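Local coordinates for protein isomerase prhC (Penicillium brasilianum, PDB 5X9J) that acts as an isomerase, working as a homodimer, in the biosynthesis of paraherquonin, a fungal meroterpenoid with a highly congested hexacyclic skeleton, at residues Ala117-Gly122 with Asn158-Lys163; Tyr124-Leu129 with Ala150-Asp155. All coordinates share one frame; numbering follows the deposited sequence.

In the fold
A single helix, 150-162, packs here against one strand of a beta hairpin and against the hairpin's turn, a good example of how an alpha+beta fold secures a helix at several points along its length. Contact 2 joins the start of the helix to strand 124-134; contact 1 joins its last turn and Lys163 to the hairpin's tip beyond strand 108-119. Their centres lie about 12 Å (contact 2) and 19 Å (contact 1) from the centre of the chain, and about 13 Å from each other. They meet within the hairpin: Ala117 O and Tyr124 N are 2.8 Å apart, a probable backbone hydrogen bond, and Thr119 CG2 packs on Tyr124 CB. The second subunit adjoins contact 2 but not contact 1.

Contact 1: residues Ala117-Gly122 with Asn158-Lys163; sequences ADTIGG and NRLAAK
Arg159 NH1 is held by two backbone carbonyls, donating to Gly121 O at 3.0 Å and also to Pro123 O. Both acceptors belong to the connection between strands 108-119 and 124-134, a beta hairpin whose tip is a type I turn from Thr119 to Gly122, and the end of helix 150-162 lies against it. The bond to Gly121 O is bent, with an N-H...O angle of 134°, and NH1 stands well above the carbonyl plane. A bend at chi3 (-81°) folds the guanidinium back over the turn, while Arg159 CD also rests against Gly121 O at 3.3 Å.

Lys163 reaches the preceding carbonyl differently: its extended chain runs alongside Ile120 but points the other way, and NZ meets Ile120 O at 3.1 Å, lying in the carbonyl plane. Leu160 comes at the turn from another side, its CD2 methyl lying against Gly121 N, 3.6 Å away, and against Ile120 CB at 3.9 Å. Ile86 of helix 73-86 packs on Leu160 and Ile120. A beta carbon at position 121 would press on Arg159 CB, and at the backbone angles of Gly122 a side chain would collide with the carbonyl oxygen of Gly121. The turn is braced from within by Thr119, whose OG1 donates to a lone pair of Gly122 O at 2.7 Å.

Contact 2: residues Tyr124-Leu129 with Ala150-Asp155; sequences YENENL and AVRKQD
Arg152 NH1 donates to Glu125 O at 3.0 Å, the one direct hydrogen bond between the segments, with an N-H...O angle of 153°. The donor sits above the carbonyl plane, away from the lone pairs. The bend at chi2 (-73°) turns the arginine chain back across the strand, where CD passes 3.3 Å from Glu125 O. A water extends this link: lying in plane at the guanidinium edge, it accepts from NH1 at 2.9 Å and donates to Glu127 OE2. The carboxylates of Glu125 and Glu127 do not touch the guanidinium, but both lie near enough that their charge probably steadies it.

A second set of polar bonds fixes the Asn126 amide. ND2 donates almost straight to Tyr124 OH at 2.8 Å, in the plane of the amide, and OD1 accepts from the backbone N of Glu127 and from Asp149 N, just ahead of the helix. Strand 124-134 and helix 150-162 run roughly antiparallel here, their axes 8.1 Å apart at an angle of 151°, an arrangement consistent with a SnoaL-like alpha+beta fold in which helices pack on a curved sheet.

Van der Waals contacts between carbon and polar atoms make up the rest. Arg152 CB rests 3.6 Å from Asn126 ND2, the two side chains side by side, heading opposite ways. Tyr124 presents its ring edge to the helix backbone, with CE1 3.6 Å from Arg152 O. An alanine in place of Asn126 would be likely to leave Tyr124 OH without its amide donor and Asp149 N without this acceptor, and to open a gap beside Arg152 CB. Tyr124 OH also touches Lys153 CB at 3.9 Å; the lysine chain continues to a cation-pi contact with Phe66, while Arg152 packs on Pro64 of the second subunit.

Contact 1: residues Ala117-Gly122 with Asn158-Lys163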
ATOM      1  N   ALA B 117      11.877   1.432 -14.520  1.00 30.33           N
ATOM      2  CA  ALA B 117      11.929   1.084 -15.931  1.00 29.81           C
ATOM      3  C   ALA B 117      12.227   2.341 -16.728  1.00 32.69           C
ATOM      4  O   ALA B 117      11.895   3.455 -16.307  1.00 29.65           O
ATOM      5  CB  ALA B 117      10.618   0.457 -16.419  1.00 28.72           C
ATOM      6  N   ASP B 118      12.882   2.146 -17.869  1.00 32.37           N
ATOM      7  CA  ASP B 118      12.860   3.139 -18.928  1.00 31.02           C
ATOM      8  C   ASP B 118      11.604   2.932 -19.753  1.00 29.54           C
ATOM      9  O   ASP B 118      11.179   1.799 -19.979  1.00 31.98           O
ATOM     10  CB  ASP B 118      14.115   3.022 -19.797  1.00 31.79           C
ATOM     11  CG  ASP B 118      15.350   3.464 -19.058  1.00 38.06           C
ATOM     12  OD1 ASP B 118      15.373   4.624 -18.583  1.00 41.81           O
ATOM     13  OD2 ASP B 118      16.277   2.648 -18.915  1.00 45.11           O
ATOM     14  N   THR B 119      10.965   4.028 -20.152  1.00 27.93           N
ATOM     15  CA  THR B 119       9.735   3.923 -20.918  1.00 27.09           C
ATOM     16  C   THR B 119       9.737   4.967 -22.023  1.00 27.75           C
ATOM     17  O   THR B 119      10.523   5.915 -22.014  1.00 28.75           O
ATOM     18  CB  THR B 119       8.471   4.137 -20.060  1.00 28.67           C
ATOM     19  OG1 THR B 119       8.316   5.538 -19.808  1.00 30.07           O
ATOM     20  CG2 THR B 119       8.538   3.368 -18.723  1.00 26.16           C
ATOM     21  N   ILE B 120       8.782   4.808 -22.935  1.00 27.71           N
ATOM     22  CA  ILE B 120       8.521   5.797 -23.976  1.00 32.34           C
ATOM     23  C   ILE B 120       8.383   7.193 -23.382  1.00 38.09           C
ATOM     24  O   ILE B 120       8.856   8.183 -23.959  1.00 35.90           O
ATOM     25  CB  ILE B 120       7.264   5.396 -24.768  1.00 33.03           C
ATOM     26  CG1 ILE B 120       7.469   4.030 -25.427  1.00 31.16           C
ATOM     27  CG2 ILE B 120       6.903   6.474 -25.794  1.00 34.47           C
ATOM     28  CD1 ILE B 120       6.273   3.561 -26.232  1.00 34.58           C
ATOM     29  N   GLY B 121       7.740   7.295 -22.222  1.00 35.43           N
ATOM     30  CA  GLY B 121       7.543   8.558 -21.547  1.00 30.02           C
ATOM     31  C   GLY B 121       8.670   8.995 -20.642  1.00 34.47           C
ATOM     32  O   GLY B 121       8.518   9.992 -19.933  1.00 38.71           O
ATOM     33  N   GLY B 122       9.798   8.293 -20.632  1.00 32.49           N
ATOM     34  CA  GLY B 122      10.894   8.660 -19.773  1.00 33.92           C
ATOM     35  C   GLY B 122      11.043   7.700 -18.611  1.00 31.81           C
ATOM     36  O   GLY B 122      10.313   6.710 -18.500  1.00 33.61           O
ATOM     37  N   ASN B 158       0.118   9.935 -18.077  1.00 25.94           N
ATOM     38  CA  ASN B 158       0.017  11.230 -18.744  1.00 31.69           C
ATOM     39  C   ASN B 158       1.161  11.430 -19.736  1.00 32.44           C
ATOM     40  O   ASN B 158       0.949  11.926 -20.845  1.00 34.11           O
ATOM     41  CB  ASN B 158       0.013  12.360 -17.711  1.00 29.89           C
ATOM     42  CG  ASN B 158      -1.276  12.415 -16.898  1.00 35.45           C
ATOM     43  OD1 ASN B 158      -2.304  11.854 -17.280  1.00 33.86           O
ATOM     44  ND2 ASN B 158      -1.222  13.113 -15.778  1.00 32.14           N
ATOM     45  N   ARG B 159       2.387  11.071 -19.345  1.00 30.64           N
ATOM     46  CA  ARG B 159       3.518  11.214 -20.257  1.00 33.68           C
ATOM     47  C   ARG B 159       3.366  10.297 -21.465  1.00 33.28           C
ATOM     48  O   ARG B 159       3.668  10.700 -22.594  1.00 34.23           O
ATOM     49  CB  ARG B 159       4.828  10.937 -19.517  1.00 32.48           C
ATOM     50  CG  ARG B 159       5.242  12.058 -18.552  1.00 35.28           C
ATOM     51  CD  ARG B 159       6.583  11.750 -17.874  1.00 37.38           C
ATOM     52  NE  ARG B 159       6.406  10.846 -16.739  1.00 44.36           N
ATOM     53  CZ  ARG B 159       7.281   9.918 -16.345  1.00 44.62           C
ATOM     54  NH1 ARG B 159       8.436   9.732 -16.994  1.00 40.62           N
ATOM     55  NH2 ARG B 159       6.995   9.165 -15.290  1.00 35.19           N
ATOM     56  N   LEU B 160       2.887   9.068 -21.246  1.00 29.87           N
ATOM     57  CA  LEU B 160       2.646   8.148 -22.352  1.00 32.20           C
ATOM     58  C   LEU B 160       1.561   8.675 -23.279  1.00 35.92           C
ATOM     59  O   LEU B 160       1.675   8.561 -24.506  1.00 34.26           O
ATOM     60  CB  LEU B 160       2.251   6.763 -21.824  1.00 31.30           C
ATOM     61  CG  LEU B 160       3.310   5.957 -21.071  1.00 30.15           C
ATOM     62  CD1 LEU B 160       2.696   4.661 -20.536  1.00 29.21           C
ATOM     63  CD2 LEU B 160       4.525   5.660 -21.964  1.00 30.46           C
ATOM     64  N   ALA B 161       0.487   9.239 -22.710  1.00 31.73           N
ATOM     65  CA  ALA B 161      -0.613   9.702 -23.548  1.00 34.06           C
ATOM     66  C   ALA B 161      -0.192  10.874 -24.423  1.00 33.58           C
ATOM     67  O   ALA B 161      -0.657  10.992 -25.559  1.00 36.22           O
ATOM     68  CB  ALA B 161      -1.822  10.085 -22.692  1.00 34.09           C
ATOM     69  N   ALA B 162       0.687  11.743 -23.919  1.00 32.85           N
ATOM     70  CA  ALA B 162       1.206  12.825 -24.748  1.00 37.85           C
ATOM     71  C   ALA B 162       2.002  12.300 -25.943  1.00 38.50           C
ATOM     72  O   ALA B 162       2.174  13.024 -26.928  1.00 35.69           O
ATOM     73  CB  ALA B 162       2.069  13.761 -23.902  1.00 36.10           C
ATOM     74  N   LYS B 163       2.478  11.056 -25.878  1.00 35.49           N
ATOM     75  CA  LYS B 163       3.233  10.429 -26.952  1.00 35.41           C
ATOM     76  C   LYS B 163       2.429   9.339 -27.649  1.00 35.15           C
ATOM     77  O   LYS B 163       3.009   8.461 -28.292  1.00 34.46           O
ATOM     78  CB  LYS B 163       4.550   9.886 -26.395  1.00 30.27           C
ATOM     79  CG  LYS B 163       5.396  11.002 -25.794  1.00 32.79           C
ATOM     80  CD  LYS B 163       6.712  10.526 -25.212  1.00 31.18           C
ATOM     81  CE  LYS B 163       7.627  11.723 -24.894  1.00 33.54           C
ATOM     82  NZ  LYS B 163       8.999  11.276 -24.502  1.00 44.12           N
TER

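Contact 2: residues Tyr124-Leu129 with Ala150-Asp155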
ATOM      1  N   TYR B 124      10.839   5.746 -15.153  1.00 33.42           N
ATOM      2  CA  TYR B 124       9.712   5.445 -14.283  1.00 30.95           C
ATOM      3  C   TYR B 124      10.246   4.828 -13.006  1.00 32.28           C
ATOM      4  O   TYR B 124      11.088   3.926 -13.056  1.00 28.24           O
ATOM      5  CB  TYR B 124       8.728   4.490 -14.962  1.00 26.81           C
ATOM      6  CG  TYR B 124       7.537   4.077 -14.121  1.00 30.33           C
ATOM      7  CD1 TYR B 124       6.662   5.023 -13.605  1.00 25.73           C
ATOM      8  CD2 TYR B 124       7.264   2.730 -13.882  1.00 32.89           C
ATOM      9  CE1 TYR B 124       5.549   4.645 -12.862  1.00 27.99           C
ATOM     10  CE2 TYR B 124       6.160   2.340 -13.128  1.00 31.00           C
ATOM     11  CZ  TYR B 124       5.308   3.307 -12.623  1.00 30.49           C
ATOM     12  OH  TYR B 124       4.201   2.932 -11.903  1.00 29.10           O
ATOM     13  N   GLU B 125       9.768   5.319 -11.868  1.00 29.00           N
ATOM     14  CA  GLU B 125      10.098   4.722 -10.583  1.00 29.00           C
ATOM     15  C   GLU B 125       8.839   4.696  -9.737  1.00 28.99           C
ATOM     16  O   GLU B 125       8.091   5.678  -9.702  1.00 27.19           O
ATOM     17  CB  GLU B 125      11.215   5.495  -9.881  1.00 29.82           C
ATOM     18  CG  GLU B 125      12.527   5.466 -10.679  1.00 39.47           C
ATOM     19  CD  GLU B 125      13.599   6.379 -10.115  1.00 51.61           C
ATOM     20  OE1 GLU B 125      13.263   7.313  -9.355  1.00 56.52           O
ATOM     21  OE2 GLU B 125      14.783   6.160 -10.442  1.00 61.58           O
ATOM     22  N   ASN B 126       8.588   3.566  -9.084  1.00 27.49           N
ATOM     23  CA  ASN B 126       7.452   3.468  -8.188  1.00 27.02           C
ATOM     24  C   ASN B 126       7.865   2.630  -6.990  1.00 28.78           C
ATOM     25  O   ASN B 126       8.919   1.984  -6.986  1.00 27.96           O
ATOM     26  CB  ASN B 126       6.216   2.900  -8.903  1.00 25.98           C
ATOM     27  CG  ASN B 126       4.915   3.491  -8.359  1.00 29.40           C
ATOM     28  OD1 ASN B 126       4.841   3.810  -7.185  1.00 28.12           O
ATOM     29  ND2 ASN B 126       3.896   3.638  -9.211  1.00 23.69           N
ATOM     30  N   GLU B 127       7.040   2.694  -5.946  1.00 26.98           N
ATOM     31  CA  GLU B 127       7.229   1.934  -4.725  1.00 25.84           C
ATOM     32  C   GLU B 127       5.895   1.301  -4.365  1.00 30.09           C
ATOM     33  O   GLU B 127       4.829   1.867  -4.629  1.00 26.58           O
ATOM     34  CB  GLU B 127       7.759   2.814  -3.588  1.00 29.71           C
ATOM     35  CG  GLU B 127       9.199   3.304  -3.846  1.00 34.47           C
ATOM     36  CD  GLU B 127       9.655   4.388  -2.880  1.00 40.22           C
ATOM     37  OE1 GLU B 127       9.164   4.421  -1.729  1.00 38.43           O
ATOM     38  OE2 GLU B 127      10.510   5.212  -3.275  1.00 43.92           O
ATOM     39  N   ASN B 128       5.964   0.106  -3.791  1.00 25.74           N
ATOM     40  CA  ASN B 128       4.813  -0.780  -3.760  1.00 27.12           C
ATOM     41  C   ASN B 128       4.710  -1.446  -2.397  1.00 27.16           C
ATOM     42  O   ASN B 128       5.682  -1.537  -1.646  1.00 25.05           O
ATOM     43  CB  ASN B 128       4.916  -1.869  -4.856  1.00 28.71           C
ATOM     44  CG  ASN B 128       5.172  -1.280  -6.257  1.00 37.24           C
ATOM     45  OD1 ASN B 128       4.272  -1.229  -7.097  1.00 41.60           O
ATOM     46  ND2 ASN B 128       6.409  -0.836  -6.505  1.00 35.43           N
ATOM     47  N   LEU B 129       3.513  -1.934  -2.099  1.00 25.38           N
ATOM     48  CA  LEU B 129       3.303  -2.902  -1.031  1.00 25.44           C
ATOM     49  C   LEU B 129       2.615  -4.097  -1.673  1.00 23.70           C
ATOM     50  O   LEU B 129       1.589  -3.938  -2.341  1.00 23.91           O
ATOM     51  CB  LEU B 129       2.474  -2.308   0.114  1.00 26.69           C
ATOM     52  CG  LEU B 129       2.396  -3.079   1.455  1.00 29.25           C
ATOM     53  CD1 LEU B 129       1.528  -4.340   1.351  1.00 27.72           C
ATOM     54  CD2 LEU B 129       3.747  -3.433   1.991  1.00 26.85           C
ATOM     55  N   ALA B 150      -0.041   5.942  -6.756  1.00 21.48           N
ATOM     56  CA  ALA B 150      -0.924   6.186  -7.884  1.00 22.44           C
ATOM     57  C   ALA B 150      -0.537   7.450  -8.635  1.00 24.64           C
ATOM     58  O   ALA B 150      -0.847   7.579  -9.824  1.00 22.73           O
ATOM     59  CB  ALA B 150      -2.380   6.271  -7.405  1.00 23.81           C
ATOM     60  N   VAL B 151       0.123   8.392  -7.967  1.00 23.13           N
ATOM     61  CA  VAL B 151       0.524   9.615  -8.658  1.00 25.65           C
ATOM     62  C   VAL B 151       1.713   9.338  -9.583  1.00 25.50           C
ATOM     63  O   VAL B 151       1.764   9.845 -10.708  1.00 25.48           O
ATOM     64  CB  VAL B 151       0.828  10.735  -7.641  1.00 26.30           C
ATOM     65  CG1 VAL B 151       1.613  11.875  -8.304  1.00 27.53           C
ATOM     66  CG2 VAL B 151      -0.488  11.274  -7.034  1.00 24.10           C
ATOM     67  N   ARG B 152       2.677   8.534  -9.124  1.00 24.38           N
ATOM     68  CA  ARG B 152       3.742   8.067 -10.011  1.00 27.66           C
ATOM     69  C   ARG B 152       3.156   7.386 -11.238  1.00 26.32           C
ATOM     70  O   ARG B 152       3.560   7.664 -12.370  1.00 25.73           O
ATOM     71  CB  ARG B 152       4.675   7.108  -9.271  1.00 23.09           C
ATOM     72  CG  ARG B 152       5.557   7.766  -8.234  1.00 29.62           C
ATOM     73  CD  ARG B 152       6.679   8.575  -8.895  1.00 32.27           C
ATOM     74  NE  ARG B 152       7.503   9.285  -7.915  1.00 29.19           N
ATOM     75  CZ  ARG B 152       8.499   8.740  -7.229  1.00 30.85           C
ATOM     76  NH1 ARG B 152       8.798   7.462  -7.399  1.00 30.99           N
ATOM     77  NH2 ARG B 152       9.197   9.470  -6.364  1.00 35.64           N
ATOM     78  N   LYS B 153       2.173   6.510 -11.033  1.00 25.98           N
ATOM     79  CA  LYS B 153       1.591   5.817 -12.173  1.00 25.55           C
ATOM     80  C   LYS B 153       0.798   6.764 -13.062  1.00 30.22           C
ATOM     81  O   LYS B 153       0.875   6.672 -14.295  1.00 26.19           O
ATOM     82  CB  LYS B 153       0.699   4.671 -11.717  1.00 27.92           C
ATOM     83  CG  LYS B 153       0.178   3.895 -12.908  1.00 31.72           C
ATOM     84  CD  LYS B 153      -0.651   2.710 -12.505  1.00 39.99           C
ATOM     85  CE  LYS B 153      -0.794   1.760 -13.687  1.00 41.81           C
ATOM     86  NZ  LYS B 153      -1.991   0.880 -13.520  1.00 48.45           N
ATOM     87  N   GLN B 154       0.006   7.664 -12.467  1.00 27.74           N
ATOM     88  CA  GLN B 154      -0.782   8.573 -13.291  1.00 28.63           C
ATOM     89  C   GLN B 154       0.118   9.509 -14.092  1.00 27.12           C
ATOM     90  O   GLN B 154      -0.196   9.844 -15.238  1.00 27.72           O
ATOM     91  CB  GLN B 154      -1.761   9.387 -12.437  1.00 30.58           C
ATOM     92  CG  GLN B 154      -2.719  10.219 -13.290  1.00 31.55           C
ATOM     93  CD  GLN B 154      -3.510   9.364 -14.314  1.00 45.19           C
ATOM     94  OE1 GLN B 154      -4.092   8.330 -13.967  1.00 47.02           O
ATOM     95  NE2 GLN B 154      -3.515   9.797 -15.580  1.00 45.40           N
ATOM     96  N   ASP B 155       1.229   9.949 -13.501  1.00 26.11           N
ATOM     97  CA  ASP B 155       2.177  10.794 -14.223  1.00 29.60           C
ATOM     98  C   ASP B 155       2.773  10.048 -15.410  1.00 31.57           C
ATOM     99  O   ASP B 155       2.931  10.619 -16.495  1.00 30.48           O
ATOM    100  CB  ASP B 155       3.298  11.273 -13.294  1.00 29.37           C
ATOM    101  CG  ASP B 155       2.851  12.369 -12.321  1.00 42.60           C
ATOM    102  OD1 ASP B 155       1.768  12.970 -12.531  1.00 43.89           O
ATOM    103  OD2 ASP B 155       3.598  12.635 -11.343  1.00 45.50           O
TER
HETATM  104  O   HOH W   1      10.812   5.882  -5.951  1.00 39.57           O